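Local atomic coordinates of cellulase (Bacillus sp. BG-CS10, PDB entry 5E09), a protein that probably hydrolyses internal beta-1,4-glucosidic bonds of cellulose, joining a family 5 glycosidase barrel to carbohydrate-binding modules in a salt-adapted enzyme. Residues 49-54 / 92-97. Sequence-based numbering, arbitrary orientation.
Sequences TIADEG and LEEDLY
Ala51 meets Glu94 and Leu96 through its single methyl group, and 135 Å² of surface is buried between 49-54 and 92-97. Ala51 CB lies 4.0 Å from Glu94 CB and 4.1 Å from Leu96 CD2, so the methyl is touched by the root of one side chain and by one branch of the other. The backbones are closest at the same place, with 6.6 Å between Ala51 CA and Glu94 CA, a spacing that a small residue on the helix permits.

Glu94 CG stands anti to its carbonyl carbon (chi1 -64°), and the chain bends at chi2 (-67°), which brings OE1 to 4.0 Å from Ala51 CB. This is van der Waals contact; the carboxylate finds its polar partner in Arg44, at the start of helix 44-52, through a salt bridge from OE2. Arg44 also pairs with Glu93, tying the two helices together by charge.

Each segment spans the end of a helix and the turn that follows. Helix 78-93 closes in a Schellman motif with Asp95 at positive phi, its N bonded to Leu92 O at 2.9 Å; the turn places Glu94 and Leu96 on the same neighbour. Helix 44-52 ends likewise at Gly54, whose N reaches Ala51 O at 3.0 Å. Each chain then leads toward a parallel barrel strand, 57-60 or 97-100, as in the alpha-to-beta turns of a TIM barrel. Leu96 also packs on Ile47 and Ile58. With no hydrogen bond between the segments, their direct cohesion is apolar, and the charge of Glu94 is met from outside the two segments by Arg44 of helix 44-52.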
loop_
_atom_site.group_PDB
_atom_site.type_symbol
_atom_site.label_atom_id
_atom_site.label_comp_id
_atom_site.label_asym_id
_atom_site.label_seq_id
_atom_site.Cartn_x
_atom_site.Cartn_y
_atom_site.Cartn_z
ATOM N N THR A 49 -10.891 0.895 18.265
ATOM C CA THR A 49 -10.485 -0.339 17.606
ATOM C C THR A 49 -9.032 -0.241 17.157
ATOM O O THR A 49 -8.238 -1.155 17.383
ATOM C CB THR A 49 -11.361 -0.655 16.387
ATOM O OG1 THR A 49 -12.742 -0.698 16.775
ATOM C CG2 THR A 49 -10.952 -1.989 15.778
ATOM N N ILE A 50 -8.692 0.878 16.522
ATOM C CA ILE A 50 -7.319 1.097 16.078
ATOM C C ILE A 50 -6.335 1.010 17.248
ATOM O O ILE A 50 -5.251 0.431 17.117
ATOM C CB ILE A 50 -7.175 2.458 15.370
ATOM C CG1 ILE A 50 -7.929 2.427 14.033
ATOM C CG2 ILE A 50 -5.711 2.817 15.160
ATOM C CD1 ILE A 50 -7.545 1.264 13.139
ATOM N N ALA A 51 -6.714 1.564 18.397
ATOM C CA ALA A 51 -5.858 1.442 19.578
ATOM C C ALA A 51 -5.773 -0.009 20.061
ATOM O O ALA A 51 -4.685 -0.511 20.347
ATOM C CB ALA A 51 -6.354 2.343 20.691
ATOM N N ASP A 52 -6.920 -0.679 20.140
ATOM C CA ASP A 52 -6.992 -2.070 20.605
ATOM C C ASP A 52 -6.139 -3.014 19.766
ATOM O O ASP A 52 -5.573 -3.975 20.287
ATOM C CB ASP A 52 -8.442 -2.575 20.599
ATOM C CG ASP A 52 -8.582 -3.979 21.165
ATOM O OD1 ASP A 52 -7.559 -4.564 21.584
ATOM O OD2 ASP A 52 -9.723 -4.499 21.182
ATOM N N GLU A 53 -6.051 -2.742 18.466
ATOM C CA GLU A 53 -5.326 -3.621 17.559
ATOM C C GLU A 53 -3.814 -3.481 17.718
ATOM O O GLU A 53 -3.049 -4.179 17.052
ATOM C CB GLU A 53 -5.736 -3.345 16.113
ATOM C CG GLU A 53 -7.190 -3.694 15.807
ATOM C CD GLU A 53 -7.495 -5.177 15.985
ATOM O OE1 GLU A 53 -6.719 -6.023 15.484
ATOM O OE2 GLU A 53 -8.513 -5.496 16.635
ATOM N N GLY A 54 -3.389 -2.580 18.599
ATOM C CA GLY A 54 -1.982 -2.437 18.921
ATOM C C GLY A 54 -1.303 -1.236 18.284
ATOM O O GLY A 54 -0.107 -1.016 18.493
ATOM N N LEU A 92 -6.499 11.125 21.272
ATOM C CA LEU A 92 -5.645 11.480 22.404
ATOM C C LEU A 92 -6.098 10.748 23.674
ATOM O O LEU A 92 -5.268 10.302 24.464
ATOM C CB LEU A 92 -5.631 12.996 22.621
ATOM C CG LEU A 92 -4.884 13.793 21.541
ATOM C CD1 LEU A 92 -5.095 15.291 21.701
ATOM C CD2 LEU A 92 -3.397 13.453 21.541
ATOM N N GLU A 93 -7.414 10.608 23.846
ATOM C CA GLU A 93 -7.991 9.868 24.970
ATOM C C GLU A 93 -7.556 8.407 24.993
ATOM O O GLU A 93 -7.372 7.828 26.061
ATOM C CB GLU A 93 -9.517 9.930 24.927
ATOM C CG GLU A 93 -10.112 11.294 25.213
ATOM C CD GLU A 93 -11.604 11.330 24.933
ATOM O OE1 GLU A 93 -12.255 10.269 25.063
ATOM O OE2 GLU A 93 -12.124 12.410 24.570
ATOM N N GLU A 94 -7.410 7.809 23.811
ATOM C CA GLU A 94 -6.941 6.430 23.700
ATOM C C GLU A 94 -5.431 6.335 23.870
ATOM O O GLU A 94 -4.845 5.274 23.643
ATOM C CB GLU A 94 -7.343 5.829 22.353
ATOM C CG GLU A 94 -8.840 5.706 22.153
ATOM C CD GLU A 94 -9.470 4.692 23.092
ATOM O OE1 GLU A 94 -8.748 3.786 23.565
ATOM O OE2 GLU A 94 -10.685 4.802 23.361
ATOM N N ASP A 95 -4.820 7.453 24.261
ATOM C CA ASP A 95 -3.372 7.566 24.461
ATOM C C ASP A 95 -2.592 7.372 23.154
ATOM O O ASP A 95 -1.423 6.988 23.165
ATOM C CB ASP A 95 -2.891 6.566 25.523
ATOM C CG ASP A 95 -3.338 6.943 26.926
ATOM O OD1 ASP A 95 -3.766 8.104 27.123
ATOM O OD2 ASP A 95 -3.264 6.080 27.829
ATOM N N LEU A 96 -3.242 7.647 22.029
ATOM C CA LEU A 96 -2.568 7.604 20.737
ATOM C C LEU A 96 -1.803 8.897 20.474
ATOM O O LEU A 96 -2.190 9.959 20.956
ATOM C CB LEU A 96 -3.573 7.369 19.606
ATOM C CG LEU A 96 -4.358 6.058 19.597
ATOM C CD1 LEU A 96 -5.460 6.113 18.539
ATOM C CD2 LEU A 96 -3.418 4.902 19.338
ATOM N N TYR A 97 -0.713 8.802 19.720
ATOM C CA TYR A 97 -0.122 9.988 19.113
ATOM C C TYR A 97 -0.939 10.309 17.869
ATOM O O TYR A 97 -1.441 9.395 17.212
ATOM C CB TYR A 97 1.339 9.768 18.739
ATOM C CG TYR A 97 2.291 9.577 19.898
ATOM C CD1 TYR A 97 2.469 8.324 20.483
ATOM C CD2 TYR A 97 3.050 10.638 20.379
ATOM C CE1 TYR A 97 3.360 8.140 21.528
ATOM C CE2 TYR A 97 3.941 10.466 21.425
ATOM C CZ TYR A 97 4.092 9.215 21.997
ATOM O OH TYR A 97 4.979 9.043 23.037
#